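2-hydroxyisobutyryl-CoA mutase large subunit (Aquincola tertiaricarbonis, PDB 4R3U) catalyses, together with its small cobalamin-binding partner subunit, the reversible isomerization of 2-hydroxyisobutyryl-CoA and (S)-3-hydroxybutyryl-CoA. Local coordinates at residues Ser205-Ala210 / Arg246-Asn251; Ala293-Phe298 / Arg337-Cys342; Gln527-Ala532 / Glu558-Ile563. One frame throughout, in Å; residues are numbered along the deposited sequence.

Contact 1 of 3, residues Ser205-Ala210 / Arg246-Asn251; sequences SGTVQA and RYNPIN. With 3HC (3-hydroxybutanoyl-coenzyme A), chain E.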
loop_
_atom_site.group_PDB
_atom_site.type_symbol
_atom_site.label_atom_id
_atom_site.label_comp_id
_atom_site.label_asym_id
_atom_site.label_seq_id
_atom_site.Cartn_x
_atom_site.Cartn_y
_atom_site.Cartn_z
ATOM N N SER A 205 -20.182 -22.574 -10.520
ATOM C CA SER A 205 -19.026 -22.280 -9.685
ATOM C C SER A 205 -19.532 -21.427 -8.530
ATOM O O SER A 205 -20.328 -20.505 -8.733
ATOM C CB SER A 205 -17.940 -21.556 -10.473
ATOM O OG SER A 205 -16.706 -21.560 -9.772
ATOM N N GLY A 206 -19.147 -21.808 -7.328
ATOM C CA GLY A 206 -19.556 -21.119 -6.124
ATOM C C GLY A 206 -19.027 -21.758 -4.865
ATOM O O GLY A 206 -18.274 -22.734 -4.913
ATOM N N THR A 207 -19.435 -21.195 -3.729
ATOM C CA THR A 207 -19.041 -21.592 -2.384
ATOM C C THR A 207 -20.124 -21.222 -1.348
ATOM O O THR A 207 -20.779 -20.186 -1.467
ATOM C CB THR A 207 -17.752 -20.829 -1.982
ATOM O OG1 THR A 207 -16.802 -20.823 -3.051
ATOM C CG2 THR A 207 -17.117 -21.361 -0.707
ATOM N N VAL A 208 -20.270 -22.079 -0.322
ATOM C CA VAL A 208 -21.005 -21.858 0.926
ATOM C C VAL A 208 -19.910 -22.050 1.975
ATOM O O VAL A 208 -19.094 -22.973 1.838
ATOM C CB VAL A 208 -22.232 -22.761 1.154
ATOM C CG1 VAL A 208 -23.424 -22.269 0.336
ATOM C CG2 VAL A 208 -21.925 -24.237 0.855
ATOM N N GLN A 209 -19.775 -21.103 2.915
ATOM C CA GLN A 209 -18.728 -21.171 3.954
ATOM C C GLN A 209 -18.839 -22.479 4.759
ATOM O O GLN A 209 -17.835 -23.176 4.924
ATOM C CB GLN A 209 -18.748 -19.924 4.858
ATOM C CG GLN A 209 -17.507 -19.804 5.718
ATOM C CD GLN A 209 -17.343 -18.414 6.238
ATOM O OE1 GLN A 209 -17.832 -18.063 7.327
ATOM N NE2 GLN A 209 -16.712 -17.579 5.425
ATOM N N ALA A 210 -20.064 -22.813 5.220
ATOM C CA ALA A 210 -20.452 -24.068 5.888
ATOM C C ALA A 210 -19.689 -24.569 7.144
ATOM O O ALA A 210 -20.283 -25.256 7.975
ATOM C CB ALA A 210 -20.607 -25.181 4.860
ATOM N N ARG A 246 -18.072 -28.273 -10.192
ATOM C CA ARG A 246 -17.333 -27.009 -10.109
ATOM C C ARG A 246 -17.581 -26.204 -8.813
ATOM O O ARG A 246 -17.031 -25.107 -8.642
ATOM C CB ARG A 246 -17.587 -26.158 -11.357
ATOM C CG ARG A 246 -16.778 -26.606 -12.535
ATOM C CD ARG A 246 -16.899 -25.654 -13.694
ATOM N NE ARG A 246 -16.043 -24.491 -13.515
ATOM C CZ ARG A 246 -16.449 -23.237 -13.672
ATOM N NH1 ARG A 246 -17.701 -22.980 -14.041
ATOM N NH2 ARG A 246 -15.612 -22.228 -13.457
ATOM N N TYR A 247 -18.390 -26.766 -7.891
ATOM C CA TYR A 247 -18.748 -26.139 -6.615
ATOM C C TYR A 247 -17.796 -26.470 -5.448
ATOM O O TYR A 247 -17.343 -27.614 -5.316
ATOM C CB TYR A 247 -20.203 -26.465 -6.235
ATOM C CG TYR A 247 -20.838 -25.417 -5.359
ATOM C CD1 TYR A 247 -21.470 -24.310 -5.912
ATOM C CD2 TYR A 247 -20.805 -25.524 -3.969
ATOM C CE1 TYR A 247 -22.066 -23.341 -5.109
ATOM C CE2 TYR A 247 -21.389 -24.554 -3.154
ATOM C CZ TYR A 247 -22.016 -23.462 -3.729
ATOM O OH TYR A 247 -22.593 -22.507 -2.928
ATOM N N ASN A 248 -17.532 -25.454 -4.599
ATOM C CA ASN A 248 -16.704 -25.541 -3.399
ATOM C C ASN A 248 -17.640 -25.654 -2.186
ATOM O O ASN A 248 -18.247 -24.656 -1.805
ATOM C CB ASN A 248 -15.784 -24.330 -3.306
ATOM C CG ASN A 248 -14.914 -24.174 -4.518
ATOM O OD1 ASN A 248 -14.065 -25.010 -4.786
ATOM N ND2 ASN A 248 -15.129 -23.120 -5.295
ATOM N N PRO A 249 -17.849 -26.883 -1.630
ATOM C CA PRO A 249 -18.834 -27.038 -0.542
ATOM C C PRO A 249 -18.488 -26.402 0.812
ATOM O O PRO A 249 -19.351 -26.370 1.686
ATOM C CB PRO A 249 -18.985 -28.567 -0.418
ATOM C CG PRO A 249 -17.695 -29.097 -0.874
ATOM C CD PRO A 249 -17.240 -28.190 -1.986
ATOM N N ILE A 250 -17.253 -25.960 1.009
ATOM C CA ILE A 250 -16.786 -25.410 2.281
ATOM C C ILE A 250 -15.567 -24.543 2.042
ATOM O O ILE A 250 -14.831 -24.720 1.080
ATOM C CB ILE A 250 -16.435 -26.592 3.248
ATOM C CG1 ILE A 250 -16.190 -26.112 4.703
ATOM C CG2 ILE A 250 -15.254 -27.474 2.698
ATOM C CD1 ILE A 250 -16.047 -27.237 5.766
ATOM N N ASN A 251 -15.351 -23.641 2.960
ATOM C CA ASN A 251 -14.203 -22.806 3.145
ATOM C C ASN A 251 -13.910 -23.040 4.606
ATOM O O ASN A 251 -14.639 -22.507 5.472
ATOM C CB ASN A 251 -14.525 -21.325 2.905
ATOM C CG ASN A 251 -14.153 -20.821 1.543
ATOM O OD1 ASN A 251 -13.805 -21.552 0.610
ATOM N ND2 ASN A 251 -14.250 -19.553 1.391
HETATM N N1A 3HC E . -4.403 -21.500 -14.752
HETATM C C2A 3HC E . -5.508 -22.328 -15.286
HETATM N N3A 3HC E . -6.722 -22.231 -14.465
HETATM C C4A 3HC E . -6.772 -21.448 -13.361
HETATM C C5A 3HC E . -5.708 -20.729 -12.945
HETATM C C6A 3HC E . -4.542 -20.779 -13.625
HETATM N N6A 3HC E . -3.525 -20.051 -13.164
HETATM N N7A 3HC E . -6.084 -20.063 -11.849
HETATM C C8A 3HC E . -7.356 -20.358 -11.597
HETATM N N9A 3HC E . -7.771 -21.232 -12.508
HETATM C C1B 3HC E . -9.114 -21.871 -12.659
HETATM C C2B 3HC E . -9.460 -22.782 -11.500
HETATM O O2B 3HC E . -8.957 -24.107 -11.699
HETATM C C3B 3HC E . -10.979 -22.741 -11.507
HETATM O O3B 3HC E . -11.515 -23.646 -12.503
HETATM P P3B 3HC E . -12.762 -24.635 -12.225
HETATM O O7A 3HC E . -13.860 -23.704 -11.896
HETATM O O8A 3HC E . -12.901 -25.319 -13.534
HETATM O O9A 3HC E . -12.260 -25.478 -11.116
HETATM C C4B 3HC E . -11.293 -21.315 -11.947
HETATM O O4B 3HC E . -10.121 -20.834 -12.673
HETATM C C5B 3HC E . -11.628 -20.423 -10.739
HETATM O O5B 3HC E . -10.430 -20.138 -9.984
HETATM P P1A 3HC E . -10.201 -20.602 -8.439
HETATM O O1A 3HC E . -11.009 -21.806 -8.103
HETATM O O2A 3HC E . -8.752 -20.640 -8.182
HETATM O O3A 3HC E . -10.779 -19.236 -7.734
HETATM P P2A 3HC E . -12.264 -18.988 -7.123
HETATM O O4A 3HC E . -12.327 -17.596 -6.654
HETATM O O5A 3HC E . -13.319 -19.479 -8.044
HETATM O O6A 3HC E . -12.231 -19.971 -5.884
HETATM C CBP 3HC E . -12.008 -20.672 -3.575
HETATM C CCP 3HC E . -11.444 -19.773 -4.697
HETATM C CDP 3HC E . -11.729 -22.122 -3.994
HETATM C CEP 3HC E . -11.242 -20.404 -2.275
HETATM C CAP 3HC E . -13.548 -20.455 -3.394
HETATM O OAP 3HC E . -14.168 -21.357 -2.451
HETATM C C9P 3HC E . -14.026 -18.988 -3.200
HETATM O O9P 3HC E . -14.283 -18.267 -4.166
HETATM N N8P 3HC E . -14.234 -18.595 -1.933
HETATM C C7P 3HC E . -14.753 -17.256 -1.628
HETATM C C6P 3HC E . -15.134 -17.160 -0.158
HETATM C C5P 3HC E . -15.584 -15.749 0.235
HETATM O O5P 3HC E . -15.530 -14.792 -0.542
HETATM N N4P 3HC E . -16.036 -15.677 1.491
HETATM C C3P 3HC E . -16.496 -14.429 2.083
HETATM C C2P 3HC E . -16.356 -14.554 3.576
HETATM S S1P 3HC E . -16.810 -13.013 4.428
HETATM C C1 3HC E . -16.558 -13.601 6.111
HETATM O O1 3HC E . -16.903 -14.714 6.504
HETATM C C2 3HC E . -15.786 -12.665 7.057
HETATM C C3 3HC E . -16.660 -11.528 7.594
HETATM O O3 3HC E . -17.196 -10.789 6.502
HETATM C C4 3HC E . -17.790 -12.064 8.487
#
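The backbone N-H of N248 ties the two segments together as neighbouring parallel strands, donating to G206 O at 2.8 Å, nearly straight at 163°. Further along, N251 N gives a second backbone bond to Q209 O, 3.2 Å long. Between them T207 CA brings its hydrogen to N248 O.

Among the packing contacts, Y247 lays its ring against the strand. CG stands anti to the backbone N (chi1 -153°), and one ring face receives the peptide between G206 and T207, with G206 O over the ring centre. The V208 and Y247 side chains cross at about a right angle, V208 CG1 lying 3.4 Å from Y247 OH. At the other end S205 CB sits over one face of the R246 guanidinium, toward its rim.

T207 and N248 point to the other face from Y247, and polar side chains of both segments hold the bound 3-hydroxybutanoyl-CoA. R246 NE and NH2 both donate to phosphate oxygen O7A, each at 2.8 Å, and NE also reaches O8A. T207 OG1 lies 2.8 Å from the pantetheine hydroxyl OAP, while Q209 NE2 bonds the thioester oxygen O1 at 3.1 Å. N248 turns its OD1 to R339 and R295.

The paired strands and the residues just beside them grip the CoA at 3'-phosphate, pantetheine and thioester, a charged guanidinium at the phosphate and a neutral amide N-H at the thioester.

Contact 2 of 3, residues Ala293-Phe298 / Arg337-Cys342; sequences APRLAF and RLRFHC. With 3KK (S-{(3R,5R,9R)-1-[(2R,3S,4R,5R)-5-(6-amino-9H-purin-9-yl)-4-hydroxy-3-(phosphonooxy)tetrahydrofuran-2-yl]-3,5,9-trihydroxy-8,8-dimethyl-3,5-dioxido-10,14-dioxo-2,4,6-trioxa-11,15-diaza-3lambda~5~,5lambda~5~-diphosphaheptadecan-17-yl} 2-hydroxy-2-methylpropanethioate), chain F.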
loop_
_atom_site.group_PDB
_atom_site.type_symbol
_atom_site.label_atom_id
_atom_site.label_comp_id
_atom_site.label_asym_id
_atom_site.label_seq_id
_atom_site.Cartn_x
_atom_site.Cartn_y
_atom_site.Cartn_z
ATOM N N ALA A 293 -11.419 -34.193 -1.560
ATOM C CA ALA A 293 -10.277 -33.333 -1.217
ATOM C C ALA A 293 -9.901 -32.298 -2.288
ATOM O O ALA A 293 -9.655 -31.134 -1.909
ATOM C CB ALA A 293 -9.080 -34.146 -0.803
ATOM N N PRO A 294 -9.943 -32.627 -3.616
ATOM C CA PRO A 294 -9.625 -31.598 -4.631
ATOM C C PRO A 294 -10.504 -30.340 -4.570
ATOM O O PRO A 294 -10.028 -29.251 -4.891
ATOM C CB PRO A 294 -9.831 -32.339 -5.956
ATOM C CG PRO A 294 -9.654 -33.762 -5.635
ATOM C CD PRO A 294 -10.206 -33.930 -4.262
ATOM N N ARG A 295 -11.773 -30.506 -4.124
ATOM C CA ARG A 295 -12.794 -29.465 -4.004
ATOM C C ARG A 295 -12.896 -28.763 -2.639
ATOM O O ARG A 295 -13.638 -27.778 -2.503
ATOM C CB ARG A 295 -14.157 -29.972 -4.483
ATOM C CG ARG A 295 -14.343 -29.882 -5.999
ATOM C CD ARG A 295 -14.571 -28.446 -6.435
ATOM N NE ARG A 295 -14.229 -28.272 -7.836
ATOM C CZ ARG A 295 -13.957 -27.110 -8.410
ATOM N NH1 ARG A 295 -13.655 -27.057 -9.694
ATOM N NH2 ARG A 295 -13.994 -25.990 -7.705
ATOM N N LEU A 296 -12.115 -29.230 -1.637
ATOM C CA LEU A 296 -12.061 -28.563 -0.340
ATOM C C LEU A 296 -11.343 -27.237 -0.573
ATOM O O LEU A 296 -10.512 -27.128 -1.485
ATOM C CB LEU A 296 -11.269 -29.396 0.696
ATOM C CG LEU A 296 -11.868 -30.717 1.178
ATOM C CD1 LEU A 296 -10.838 -31.513 1.960
ATOM C CD2 LEU A 296 -13.114 -30.484 2.022
ATOM N N ALA A 297 -11.664 -26.232 0.232
ATOM C CA ALA A 297 -11.075 -24.895 0.137
ATOM C C ALA A 297 -11.033 -24.272 1.523
ATOM O O ALA A 297 -11.678 -24.766 2.464
ATOM C CB ALA A 297 -11.869 -24.022 -0.837
ATOM N N PHE A 298 -10.248 -23.205 1.650
ATOM C CA PHE A 298 -9.991 -22.491 2.909
ATOM C C PHE A 298 -10.235 -20.991 2.800
ATOM O O PHE A 298 -10.412 -20.451 1.702
ATOM C CB PHE A 298 -8.540 -22.760 3.350
ATOM C CG PHE A 298 -8.265 -24.208 3.640
ATOM C CD1 PHE A 298 -7.977 -25.100 2.607
ATOM C CD2 PHE A 298 -8.335 -24.697 4.935
ATOM C CE1 PHE A 298 -7.783 -26.457 2.871
ATOM C CE2 PHE A 298 -8.113 -26.056 5.198
ATOM C CZ PHE A 298 -7.850 -26.922 4.165
ATOM N N ARG A 337 -3.277 -29.798 -3.122
ATOM C CA ARG A 337 -3.164 -28.363 -3.384
ATOM C C ARG A 337 -4.222 -27.501 -2.684
ATOM O O ARG A 337 -5.413 -27.584 -2.999
ATOM C CB ARG A 337 -2.895 -27.980 -4.865
ATOM C CG ARG A 337 -3.952 -28.373 -5.884
ATOM C CD ARG A 337 -4.851 -27.218 -6.294
ATOM N NE ARG A 337 -6.064 -27.671 -7.004
ATOM C CZ ARG A 337 -7.190 -28.079 -6.407
ATOM N NH1 ARG A 337 -7.272 -28.123 -5.084
ATOM N NH2 ARG A 337 -8.239 -28.448 -7.132
ATOM N N LEU A 338 -3.767 -26.696 -1.699
ATOM C CA LEU A 338 -4.606 -25.797 -0.917
ATOM C C LEU A 338 -4.983 -24.589 -1.749
ATOM O O LEU A 338 -4.113 -23.908 -2.287
ATOM C CB LEU A 338 -3.882 -25.369 0.392
ATOM C CG LEU A 338 -4.663 -24.521 1.402
ATOM C CD1 LEU A 338 -4.327 -24.913 2.820
ATOM C CD2 LEU A 338 -4.393 -23.026 1.201
ATOM N N ARG A 339 -6.281 -24.343 -1.856
ATOM C CA ARG A 339 -6.855 -23.193 -2.546
ATOM C C ARG A 339 -7.509 -22.385 -1.428
ATOM O O ARG A 339 -8.127 -22.982 -0.532
ATOM C CB ARG A 339 -7.916 -23.596 -3.611
ATOM C CG ARG A 339 -7.402 -24.453 -4.780
ATOM C CD ARG A 339 -8.554 -24.944 -5.630
ATOM N NE ARG A 339 -9.567 -25.594 -4.793
ATOM C CZ ARG A 339 -10.876 -25.574 -5.012
ATOM N NH1 ARG A 339 -11.371 -24.959 -6.076
ATOM N NH2 ARG A 339 -11.696 -26.172 -4.171
ATOM N N PHE A 340 -7.338 -21.043 -1.445
ATOM C CA PHE A 340 -7.900 -20.196 -0.394
ATOM C C PHE A 340 -8.369 -18.815 -0.830
ATOM O O PHE A 340 -7.800 -18.210 -1.744
ATOM C CB PHE A 340 -6.966 -20.108 0.844
ATOM C CG PHE A 340 -5.768 -19.189 0.727
ATOM C CD1 PHE A 340 -4.621 -19.589 0.038
ATOM C CD2 PHE A 340 -5.756 -17.946 1.360
ATOM C CE1 PHE A 340 -3.492 -18.758 -0.022
ATOM C CE2 PHE A 340 -4.640 -17.101 1.264
ATOM C CZ PHE A 340 -3.514 -17.517 0.588
ATOM N N HIS A 341 -9.450 -18.346 -0.168
ATOM C CA HIS A 341 -9.971 -17.001 -0.299
ATOM C C HIS A 341 -9.283 -16.263 0.836
ATOM O O HIS A 341 -9.008 -16.843 1.898
ATOM C CB HIS A 341 -11.491 -16.944 -0.089
ATOM C CG HIS A 341 -12.035 -15.535 0.015
ATOM N ND1 HIS A 341 -12.114 -14.698 -1.088
ATOM C CD2 HIS A 341 -12.461 -14.851 1.096
ATOM C CE1 HIS A 341 -12.579 -13.555 -0.648
ATOM N NE2 HIS A 341 -12.824 -13.599 0.651
ATOM N N CYS A 342 -9.002 -14.987 0.615
ATOM C CA CYS A 342 -8.340 -14.157 1.613
ATOM C C CYS A 342 -9.130 -12.859 1.804
ATOM O O CYS A 342 -9.696 -12.325 0.857
ATOM C CB CYS A 342 -6.888 -13.884 1.198
ATOM S SG CYS A 342 -5.879 -13.079 2.464
HETATM C C4 3KK F . -18.353 -12.669 8.061
HETATM C C3 3KK F . -17.347 -12.260 6.990
HETATM C C2 3KK F . -16.100 -11.662 7.637
HETATM O O3 3KK F . -17.966 -11.275 6.180
HETATM C C1 3KK F . -16.932 -13.437 6.096
HETATM O O1 3KK F . -16.710 -14.563 6.545
HETATM S S1P 3KK F . -16.809 -13.002 4.393
HETATM C C2P 3KK F . -16.360 -14.569 3.594
HETATM C C3P 3KK F . -16.491 -14.446 2.097
HETATM N N4P 3KK F . -16.029 -15.692 1.502
HETATM C C5P 3KK F . -15.583 -15.759 0.244
HETATM O O5P 3KK F . -15.533 -14.799 -0.531
HETATM C C6P 3KK F . -15.133 -17.168 -0.156
HETATM C C7P 3KK F . -14.754 -17.259 -1.626
HETATM N N8P 3KK F . -14.237 -18.597 -1.935
HETATM C C9P 3KK F . -14.020 -18.983 -3.201
HETATM O O9P 3KK F . -14.266 -18.257 -4.166
HETATM C CAP 3KK F . -13.547 -20.453 -3.399
HETATM O OAP 3KK F . -14.169 -21.353 -2.457
HETATM C CBP 3KK F . -12.006 -20.672 -3.581
HETATM C CDP 3KK F . -11.731 -22.125 -3.995
HETATM C CEP 3KK F . -11.239 -20.401 -2.282
HETATM C CCP 3KK F . -11.443 -19.779 -4.707
HETATM O O6A 3KK F . -12.237 -19.976 -5.891
HETATM P P2A 3KK F . -12.270 -18.996 -7.133
HETATM O O4A 3KK F . -12.332 -17.603 -6.666
HETATM O O5A 3KK F . -13.325 -19.487 -8.052
HETATM O O3A 3KK F . -10.786 -19.245 -7.743
HETATM P P1A 3KK F . -10.208 -20.616 -8.439
HETATM O O1A 3KK F . -11.020 -21.816 -8.102
HETATM O O2A 3KK F . -8.760 -20.656 -8.172
HETATM O O5B 3KK F . -10.426 -20.158 -9.986
HETATM C C5B 3KK F . -11.624 -20.438 -10.743
HETATM C C4B 3KK F . -11.289 -21.331 -11.952
HETATM O O4B 3KK F . -10.120 -20.845 -12.680
HETATM C C3B 3KK F . -10.968 -22.755 -11.512
HETATM O O3B 3KK F . -11.506 -23.663 -12.504
HETATM P P3B 3KK F . -12.757 -24.645 -12.222
HETATM O O8A 3KK F . -12.262 -25.481 -11.105
HETATM O O7A 3KK F . -13.853 -23.707 -11.903
HETATM O O9A 3KK F . -12.897 -25.338 -13.526
HETATM C C2B 3KK F . -9.450 -22.791 -11.513
HETATM O O2B 3KK F . -8.945 -24.117 -11.711
HETATM C C1B 3KK F . -9.112 -21.879 -12.675
HETATM N N9A 3KK F . -7.770 -21.240 -12.528
HETATM C C8A 3KK F . -7.351 -20.378 -11.604
HETATM N N7A 3KK F . -6.081 -20.079 -11.859
HETATM C C5A 3KK F . -5.708 -20.738 -12.962
HETATM C C4A 3KK F . -6.769 -21.457 -13.380
HETATM N N3A 3KK F . -6.702 -22.238 -14.490
HETATM C C2A 3KK F . -5.510 -22.302 -15.247
HETATM N N1A 3KK F . -4.419 -21.523 -14.770
HETATM C C6A 3KK F . -4.544 -20.785 -13.646
HETATM N N6A 3KK F . -3.527 -20.055 -13.186
HETATM O O HOH W 1 -13.206 -23.148 -7.339
#
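P294 O is gripped by two nitrogens of one guanidinium: R337 NH1 and NH2 both donate to it at 3.0 Å, with the oxygen almost in the guanidinium plane. R339 CD rests over the centre of the R337 guanidinium.

R339 also works on the 293-298 segment. Its NH2 bonds L296 O at 3.1 Å, from above the carbonyl plane. P294 O lies over one face of the R339 guanidinium and the ligand methyl CDP over the opposite one. The R295 and R339 guanidinium planes stand almost perpendicular, with R295 NH2 and R339 NH1, both donors, 3.3 Å apart. A water accepts from R295 NH2 and, weakly, from R339 NH1, and lies within bonding distance of ligand O1A; this water and N248 OD1, which accepts from NH2 of both arginines, probably offset the repulsion. R295 NH1 reaches 3'-phosphate oxygen O8A of the bound 2-hydroxyisobutyryl-CoA.

Beyond the arginines the backbones pair in parallel: F298 N donates to R339 O at 3.1 Å and H341 N to F298 O at 3.0 Å. L338 CD1 makes a CH-pi contact over the F298 ring, offset toward its rim, while R339 O lies at the ring edge. H341, with CG anti to the backbone N (chi1 170°), turns one ring face to the ligand, O5P standing 3.1 Å above its centre; ND1 bonds S375.

The segments lead into adjoining parallel strands, 298-302 and 340-344, of the substrate-binding TIM barrel. Strand 375-377 flanks 340-344 on the far side from F298, whose ring packs on helix 264-283 and meets Y320 of helix 306-327 edge-to-face.

Contact 3 of 3, residues Gln527-Ala532 / Glu558-Ile563; sequences QLVAVA and EKLKGI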
loop_
_atom_site.group_PDB
_atom_site.type_symbol
_atom_site.label_atom_id
_atom_site.label_comp_id
_atom_site.label_asym_id
_atom_site.label_seq_id
_atom_site.Cartn_x
_atom_site.Cartn_y
_atom_site.Cartn_z
ATOM N N GLN A 527 -40.771 -36.031 6.425
ATOM C CA GLN A 527 -39.838 -36.908 5.723
ATOM C C GLN A 527 -38.412 -36.476 6.094
ATOM O O GLN A 527 -37.555 -37.329 6.291
ATOM C CB GLN A 527 -40.020 -36.829 4.206
ATOM C CG GLN A 527 -41.232 -37.529 3.633
ATOM C CD GLN A 527 -41.530 -37.002 2.249
ATOM O OE1 GLN A 527 -42.600 -36.444 1.992
ATOM N NE2 GLN A 527 -40.575 -37.124 1.329
ATOM N N LEU A 528 -38.163 -35.166 6.204
ATOM C CA LEU A 528 -36.849 -34.632 6.578
ATOM C C LEU A 528 -36.351 -35.122 7.960
ATOM O O LEU A 528 -35.180 -35.483 8.087
ATOM C CB LEU A 528 -36.800 -33.104 6.452
ATOM C CG LEU A 528 -35.413 -32.491 6.436
ATOM C CD1 LEU A 528 -34.721 -32.703 5.071
ATOM C CD2 LEU A 528 -35.490 -31.033 6.810
ATOM N N VAL A 529 -37.244 -35.172 8.956
ATOM C CA VAL A 529 -36.968 -35.692 10.297
ATOM C C VAL A 529 -36.492 -37.175 10.188
ATOM O O VAL A 529 -35.521 -37.559 10.844
ATOM C CB VAL A 529 -38.231 -35.548 11.199
ATOM C CG1 VAL A 529 -38.170 -36.475 12.417
ATOM C CG2 VAL A 529 -38.435 -34.101 11.621
ATOM N N ALA A 530 -37.169 -37.978 9.346
ATOM C CA ALA A 530 -36.844 -39.386 9.119
ATOM C C ALA A 530 -35.453 -39.559 8.466
ATOM O O ALA A 530 -34.715 -40.484 8.828
ATOM C CB ALA A 530 -37.915 -40.039 8.264
ATOM N N VAL A 531 -35.105 -38.658 7.527
ATOM C CA VAL A 531 -33.820 -38.612 6.836
ATOM C C VAL A 531 -32.758 -38.176 7.850
ATOM O O VAL A 531 -31.671 -38.760 7.863
ATOM C CB VAL A 531 -33.867 -37.663 5.609
ATOM C CG1 VAL A 531 -32.483 -37.445 5.005
ATOM C CG2 VAL A 531 -34.839 -38.181 4.555
ATOM N N ALA A 532 -33.081 -37.169 8.714
ATOM C CA ALA A 532 -32.172 -36.664 9.750
ATOM C C ALA A 532 -31.936 -37.719 10.836
ATOM O O ALA A 532 -30.831 -37.806 11.360
ATOM C CB ALA A 532 -32.710 -35.385 10.355
ATOM N N GLU A 558 -36.634 -25.098 12.318
ATOM C CA GLU A 558 -37.479 -25.392 13.490
ATOM C C GLU A 558 -37.854 -26.832 13.609
ATOM O O GLU A 558 -37.776 -27.377 14.711
ATOM C CB GLU A 558 -38.706 -24.490 13.563
ATOM C CG GLU A 558 -38.363 -23.046 13.881
ATOM C CD GLU A 558 -37.502 -22.799 15.107
ATOM O OE1 GLU A 558 -37.931 -23.167 16.227
ATOM O OE2 GLU A 558 -36.406 -22.211 14.942
ATOM N N LYS A 559 -38.235 -27.469 12.476
ATOM C CA LYS A 559 -38.596 -28.887 12.422
ATOM C C LYS A 559 -37.450 -29.766 12.979
ATOM O O LYS A 559 -37.698 -30.661 13.789
ATOM C CB LYS A 559 -38.951 -29.285 10.974
ATOM C CG LYS A 559 -39.582 -30.651 10.848
ATOM C CD LYS A 559 -41.006 -30.642 11.363
ATOM C CE LYS A 559 -41.660 -31.994 11.312
ATOM N NZ LYS A 559 -43.083 -31.913 11.742
ATOM N N LEU A 560 -36.191 -29.469 12.569
ATOM C CA LEU A 560 -35.003 -30.218 12.989
ATOM C C LEU A 560 -34.577 -29.989 14.443
ATOM O O LEU A 560 -33.972 -30.892 15.033
ATOM C CB LEU A 560 -33.842 -30.117 11.984
ATOM C CG LEU A 560 -34.121 -30.616 10.553
ATOM C CD1 LEU A 560 -32.876 -30.497 9.689
ATOM C CD2 LEU A 560 -34.606 -32.080 10.531
ATOM N N LYS A 561 -34.947 -28.820 15.039
ATOM C CA LYS A 561 -34.689 -28.504 16.453
ATOM C C LYS A 561 -35.455 -29.484 17.384
ATOM O O LYS A 561 -34.959 -29.820 18.457
ATOM C CB LYS A 561 -35.103 -27.070 16.781
ATOM C CG LYS A 561 -34.045 -26.034 16.455
ATOM C CD LYS A 561 -34.606 -24.646 16.686
ATOM C CE LYS A 561 -33.576 -23.569 16.476
ATOM N NZ LYS A 561 -34.197 -22.220 16.463
ATOM N N GLY A 562 -36.626 -29.947 16.934
ATOM C CA GLY A 562 -37.470 -30.920 17.628
ATOM C C GLY A 562 -36.816 -32.267 17.894
ATOM O O GLY A 562 -37.139 -32.919 18.895
ATOM N N ILE A 563 -35.882 -32.696 17.006
ATOM C CA ILE A 563 -35.139 -33.961 17.183
ATOM C C ILE A 563 -33.681 -33.768 17.664
ATOM O O ILE A 563 -33.109 -34.681 18.260
ATOM C CB ILE A 563 -35.243 -34.937 15.962
ATOM C CG1 ILE A 563 -34.631 -34.348 14.676
ATOM C CG2 ILE A 563 -36.680 -35.435 15.737
ATOM C CD1 ILE A 563 -33.822 -35.349 13.893
#
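L560 CD2 and I563 CD1 converge on the same methyl, A532 CB, at 3.8 and 3.7 Å, bringing helix 553-564 against helix 518-532. L528 crosses L560 at about a right angle, its CD2 lying 3.9 Å from L560 CD1. Next to L528 in sequence, V529 splits its branches: CG1 meets I563 CG2 at 3.8 Å, and CG2 rests on the aliphatic part of K559, 3.7 Å from CG.

K559 has CG anti to the backbone N (chi1 -169°), which sets CG against V529 CG2; CE lies 3.9 Å from the same methyl, and the ammonium continues to a salt bridge with D526. The closest atoms that meet are all carbons, and no hydrogen bond joins the segments.

Further out, L528 also packs on L542, T543 and L546 of helix 540-549, and L560 on Y224. R231 bonds the carbonyl oxygens of V531 and A532 at the C-terminal end of helix 518-532.

The short axes pass 9.8 Å apart at a signed angle of -45°, the two helices running broadly the same way: ordinary helix-helix packing within an all-helical C-terminal region, away from the annotated sites.

Overall arrangement
Contacts 1 and 2 are buried near the middle of the chain, belong to the same parallel sheet, and touch each other. N248 of contact 1 joins the arginines of contact 2, so both strand pairs line one CoA site, and R246 and R295 both reach its 3'-phosphate. Their chemistry matches that place: backbone strand bonds, with arginines and amides for the ligand, although contact 2 spends more of its arginine bonds on protein carbonyls. Contact 3 lies about 24 Å from contact 1 and about 31 Å from contact 2, centre to centre. Partly buried and purely helical, it is joined by aliphatic packing alone.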